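Local coordinates for protein tyrosine--tRNA ligase (Pyrococcus horikoshii, PDB 2CYC) that catalyses the ATP-dependent attachment of tyrosine to tRNA(Tyr), activating the amino acid as tyrosyl-adenylate before passing it to the acceptor end of the tRNA, at residues V289-W292 against V293-I297; T320-E323 against E324-D328. All coordinates share one frame; numbering follows the deposited sequence.

Interaction 1 (V289-W292 against V293-I297); sequences VLDW and VEYII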
loop_
_atom_site.group_PDB
_atom_site.type_symbol
_atom_site.label_atom_id
_atom_site.label_comp_id
_atom_site.label_asym_id
_atom_site.label_seq_id
_atom_site.Cartn_x
_atom_site.Cartn_y
_atom_site.Cartn_z
ATOM N N VAL A 289 -37.275 11.003 -11.589
ATOM C CA VAL A 289 -37.699 11.058 -12.971
ATOM C C VAL A 289 -37.268 12.352 -13.655
ATOM O O VAL A 289 -36.754 12.311 -14.777
ATOM C CB VAL A 289 -39.226 10.888 -13.112
ATOM C CG1 VAL A 289 -39.617 11.021 -14.580
ATOM C CG2 VAL A 289 -39.653 9.519 -12.575
ATOM N N LEU A 290 -37.476 13.493 -12.999
ATOM C CA LEU A 290 -37.077 14.768 -13.597
ATOM C C LEU A 290 -35.549 14.801 -13.720
ATOM O O LEU A 290 -35.008 15.418 -14.637
ATOM C CB LEU A 290 -37.557 15.960 -12.747
ATOM C CG LEU A 290 -39.048 16.336 -12.757
ATOM C CD1 LEU A 290 -39.281 17.486 -11.771
ATOM C CD2 LEU A 290 -39.483 16.751 -14.172
ATOM N N ASP A 291 -34.869 14.136 -12.786
ATOM C CA ASP A 291 -33.410 14.059 -12.777
ATOM C C ASP A 291 -32.949 13.416 -14.095
ATOM O O ASP A 291 -32.037 13.907 -14.758
ATOM C CB ASP A 291 -32.958 13.217 -11.575
ATOM C CG ASP A 291 -31.440 13.213 -11.384
ATOM O OD1 ASP A 291 -30.835 12.122 -11.409
ATOM O OD2 ASP A 291 -30.852 14.297 -11.197
ATOM N N TRP A 292 -33.608 12.324 -14.476
ATOM C CA TRP A 292 -33.287 11.613 -15.708
ATOM C C TRP A 292 -33.682 12.438 -16.937
ATOM O O TRP A 292 -32.984 12.430 -17.963
ATOM C CB TRP A 292 -34.004 10.255 -15.731
ATOM C CG TRP A 292 -33.431 9.238 -14.768
ATOM C CD1 TRP A 292 -32.736 9.498 -13.617
ATOM C CD2 TRP A 292 -33.551 7.804 -14.845
ATOM N NE1 TRP A 292 -32.418 8.322 -12.977
ATOM C CE2 TRP A 292 -32.904 7.268 -13.705
ATOM C CE3 TRP A 292 -34.142 6.922 -15.764
ATOM C CZ2 TRP A 292 -32.828 5.883 -13.459
ATOM C CZ3 TRP A 292 -34.069 5.540 -15.517
ATOM C CH2 TRP A 292 -33.414 5.039 -14.372
ATOM N N VAL A 293 -34.803 13.149 -16.839
ATOM C CA VAL A 293 -35.260 13.983 -17.948
ATOM C C VAL A 293 -34.230 15.090 -18.205
ATOM O O VAL A 293 -33.867 15.368 -19.340
ATOM C CB VAL A 293 -36.635 14.660 -17.639
ATOM C CG1 VAL A 293 -36.930 15.742 -18.670
ATOM C CG2 VAL A 293 -37.752 13.623 -17.647
ATOM N N GLU A 294 -33.751 15.713 -17.139
ATOM C CA GLU A 294 -32.788 16.785 -17.299
ATOM C C GLU A 294 -31.442 16.344 -17.862
ATOM O O GLU A 294 -30.935 16.958 -18.792
ATOM C CB GLU A 294 -32.538 17.498 -15.968
ATOM C CG GLU A 294 -31.572 18.678 -16.133
ATOM C CD GLU A 294 -31.360 19.458 -14.858
ATOM O OE1 GLU A 294 -30.719 20.525 -14.923
ATOM O OE2 GLU A 294 -31.822 19.004 -13.789
ATOM N N TYR A 295 -30.869 15.281 -17.302
ATOM C CA TYR A 295 -29.553 14.815 -17.730
ATOM C C TYR A 295 -29.463 13.849 -18.908
ATOM O O TYR A 295 -28.404 13.714 -19.510
ATOM C CB TYR A 295 -28.817 14.249 -16.521
ATOM C CG TYR A 295 -28.443 15.342 -15.556
ATOM C CD1 TYR A 295 -27.277 16.086 -15.739
ATOM C CD2 TYR A 295 -29.288 15.683 -14.492
ATOM C CE1 TYR A 295 -26.958 17.147 -14.885
ATOM C CE2 TYR A 295 -28.981 16.743 -13.635
ATOM C CZ TYR A 295 -27.816 17.469 -13.838
ATOM O OH TYR A 295 -27.508 18.516 -12.997
ATOM N N ILE A 296 -30.559 13.178 -19.239
ATOM C CA ILE A 296 -30.541 12.264 -20.373
ATOM C C ILE A 296 -31.265 12.903 -21.557
ATOM O O ILE A 296 -30.641 13.268 -22.561
ATOM C CB ILE A 296 -31.205 10.896 -20.025
ATOM C CG1 ILE A 296 -30.429 10.212 -18.886
ATOM C CG2 ILE A 296 -31.219 9.990 -21.255
ATOM C CD1 ILE A 296 -30.942 8.819 -18.513
ATOM N N ILE A 297 -32.575 13.080 -21.420
ATOM C CA ILE A 297 -33.388 13.647 -22.493
ATOM C C ILE A 297 -32.969 15.051 -22.955
ATOM O O ILE A 297 -32.937 15.322 -24.154
ATOM C CB ILE A 297 -34.882 13.626 -22.089
ATOM C CG1 ILE A 297 -35.296 12.169 -21.816
ATOM C CG2 ILE A 297 -35.742 14.243 -23.197
ATOM C CD1 ILE A 297 -36.729 11.977 -21.333
#
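Val293 packs back on Val289, one turn earlier in the same helix, through both backbone and side chain. Its N gives a 3.0 Å hydrogen bond to Val289 O, and its CG2 lies 3.3 Å from that oxygen. CG2 gets there because it sits beside the backbone N while CG1 stands anti to it. The methyls touch more lightly, Val289 CG1 lying 4.4 Å from Val293 CG2.

Next comes Glu294, whose N binds Leu290 O at 2.8 Å and whose extended side chain runs out beside Tyr295, with CG over one face of that ring near the rim.

Tyr295 N is bonded to Asp291 O, and that carbonyl oxygen also meets the ring in its plane at the edge, 3.3 Å from CD2. The ring's CG is beside the backbone N (chi1 -69°), which turns the ring edge back toward Asp291. There OD2 lies 3.9 Å from Tyr295 CD2, the carboxylate and ring planes inclined at 54°. The carboxylate is held from elsewhere, OD2 by His224 NE2 and OD1 by Leu227 N, and as His224 also stacks with Tyr295, imidazole, carboxylate and phenol form one connected group.

This is helix 288-297 of the region that follows the KMSKS motif in this class I synthetase, and Trp292 faces back toward that motif, touching Met252 and bonding through NE1 to Leu227 O.

Ile296 closes the next turn on Trp292. Its N is bonded to Trp292 O at 2.8 Å with a bent N-H...O angle of 146°, and its CB is pressed close to the same oxygen. The Ile296 CD1 methyl reaches Trp292 CB only loosely.

Interaction 2 (T320-E323 against E324-D328); sequences TTFE and ELKRD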
loop_
_atom_site.group_PDB
_atom_site.type_symbol
_atom_site.label_atom_id
_atom_site.label_comp_id
_atom_site.label_asym_id
_atom_site.label_seq_id
_atom_site.Cartn_x
_atom_site.Cartn_y
_atom_site.Cartn_z
ATOM N N THR A 320 -38.776 21.981 -25.630
ATOM C CA THR A 320 -37.489 22.212 -26.270
ATOM C C THR A 320 -36.377 22.358 -25.250
ATOM O O THR A 320 -35.208 22.132 -25.562
ATOM C CB THR A 320 -37.518 23.472 -27.155
ATOM O OG1 THR A 320 -37.896 24.604 -26.361
ATOM C CG2 THR A 320 -38.512 23.291 -28.299
ATOM N N THR A 321 -36.732 22.750 -24.032
ATOM C CA THR A 321 -35.735 22.890 -22.981
ATOM C C THR A 321 -36.262 22.259 -21.701
ATOM O O THR A 321 -37.472 22.161 -21.498
ATOM C CB THR A 321 -35.391 24.366 -22.686
ATOM O OG1 THR A 321 -36.496 24.994 -22.028
ATOM C CG2 THR A 321 -35.074 25.113 -23.984
ATOM N N PHE A 322 -35.349 21.827 -20.841
ATOM C CA PHE A 322 -35.748 21.213 -19.594
ATOM C C PHE A 322 -36.541 22.206 -18.760
ATOM O O PHE A 322 -37.549 21.853 -18.138
ATOM C CB PHE A 322 -34.526 20.755 -18.809
ATOM C CG PHE A 322 -34.858 20.238 -17.439
ATOM C CD1 PHE A 322 -35.633 19.094 -17.283
ATOM C CD2 PHE A 322 -34.423 20.911 -16.305
ATOM C CE1 PHE A 322 -35.970 18.632 -16.018
ATOM C CE2 PHE A 322 -34.753 20.455 -15.031
ATOM C CZ PHE A 322 -35.530 19.312 -14.891
ATOM N N GLU A 323 -36.087 23.455 -18.759
ATOM C CA GLU A 323 -36.742 24.493 -17.983
ATOM C C GLU A 323 -38.236 24.601 -18.276
ATOM O O GLU A 323 -39.036 24.720 -17.352
ATOM C CB GLU A 323 -36.057 25.840 -18.217
ATOM C CG GLU A 323 -36.295 26.811 -17.082
ATOM C CD GLU A 323 -35.795 26.271 -15.749
ATOM O OE1 GLU A 323 -36.209 26.807 -14.697
ATOM O OE2 GLU A 323 -34.984 25.313 -15.752
ATOM N N GLU A 324 -38.618 24.562 -19.551
ATOM C CA GLU A 324 -40.038 24.638 -19.906
ATOM C C GLU A 324 -40.779 23.469 -19.261
ATOM O O GLU A 324 -41.816 23.650 -18.613
ATOM C CB GLU A 324 -40.254 24.536 -21.420
ATOM C CG GLU A 324 -39.372 25.411 -22.282
ATOM C CD GLU A 324 -39.685 25.247 -23.762
ATOM O OE1 GLU A 324 -39.964 24.105 -24.192
ATOM O OE2 GLU A 324 -39.642 26.257 -24.497
ATOM N N LEU A 325 -40.240 22.264 -19.448
ATOM C CA LEU A 325 -40.865 21.067 -18.902
ATOM C C LEU A 325 -40.978 21.133 -17.390
ATOM O O LEU A 325 -42.018 20.802 -16.822
ATOM C CB LEU A 325 -40.090 19.810 -19.323
ATOM C CG LEU A 325 -40.698 18.482 -18.848
ATOM C CD1 LEU A 325 -40.281 17.363 -19.781
ATOM C CD2 LEU A 325 -40.272 18.191 -17.410
ATOM N N LYS A 326 -39.904 21.559 -16.741
ATOM C CA LYS A 326 -39.888 21.662 -15.290
ATOM C C LYS A 326 -40.979 22.618 -14.801
ATOM O O LYS A 326 -41.662 22.336 -13.812
ATOM C CB LYS A 326 -38.513 22.143 -14.821
ATOM C CG LYS A 326 -38.367 22.241 -13.320
ATOM C CD LYS A 326 -36.983 22.762 -12.962
ATOM C CE LYS A 326 -36.815 22.845 -11.457
ATOM N NZ LYS A 326 -35.489 23.375 -11.061
ATOM N N ARG A 327 -41.129 23.746 -15.491
ATOM C CA ARG A 327 -42.143 24.745 -15.144
ATOM C C ARG A 327 -43.528 24.093 -15.244
ATOM O O ARG A 327 -44.325 24.146 -14.314
ATOM C CB ARG A 327 -42.062 25.931 -16.112
ATOM C CG ARG A 327 -43.006 27.090 -15.804
ATOM C CD ARG A 327 -42.406 28.100 -14.822
ATOM N NE ARG A 327 -41.301 28.874 -15.397
ATOM C CZ ARG A 327 -40.036 28.457 -15.478
ATOM N NH1 ARG A 327 -39.112 29.240 -16.023
ATOM N NH2 ARG A 327 -39.686 27.266 -15.004
ATOM N N ASP A 328 -43.799 23.481 -16.388
ATOM C CA ASP A 328 -45.063 22.806 -16.619
ATOM C C ASP A 328 -45.342 21.741 -15.562
ATOM O O ASP A 328 -46.494 21.509 -15.205
ATOM C CB ASP A 328 -45.060 22.171 -18.006
ATOM C CG ASP A 328 -45.937 22.916 -18.987
ATOM O OD1 ASP A 328 -46.028 24.158 -18.882
ATOM O OD2 ASP A 328 -46.526 22.259 -19.872
#
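Glu324 reaches back past the start of its helix to Thr320, the two side chains crossing at a slant. OE1 takes a 2.8 Å bond from Thr320 N, practically straight at 177°, although the N-H comes from above the carboxylate plane. Thr320 OG1 lies 3.0 Å from the same OE1 in a weak bond, its proton having another acceptor in reach. Thr321 stands at about a right angle to the Glu324 chain, and its OG1 accepts from Glu324 N at 3.3 Å. With an alanine in place of this glutamate, Thr320 N would probably lose this acceptor and the turn ahead of the helix would be freer to move.

The Lys326 chain slants across the Phe322 ring, its CB over one face toward the rim, 4.3 Å from the centroid, a CH-pi contact, and CD of the extended lysine passes 3.8 Å from Phe322 CE2. On the outer side Arg327 folds back at chi2 (87°) and chi3, bringing the edge of its guanidinium to Glu323. The salt bridge from OE1 to NH2 is long, 3.5 Å, with the carboxylate and guanidinium planes turned 68° apart. Lys326 N to Phe322 O at 2.8 Å is the first firm main-chain bond of a helix start with Thr321 as N-cap, its hydroxyl accepting from Glu324 N, while the Glu324 carboxylate takes the N-H of the residue before the cap.

Overall arrangement
Interaction 1 comes first along the chain, within helix 288-297, and interaction 2 follows at the start of helix 322-330. Neither closes a long loop: each is a local contact inside one continuous stretch, so they lie in series, without nesting or crossing. Between them the chain runs through the small antiparallel hairpin of strands 305-307 and 317-319 before turning back. The two helices then pack side by side, the contact centres about 11 Å apart. Phe322 lies against Val293 and Glu294, while Leu290 CD2 meets Leu325 CD2 at 3.6 Å. With helix 336-350 covering Val289 and Val293, this builds the helical part beyond the KMSKS motif.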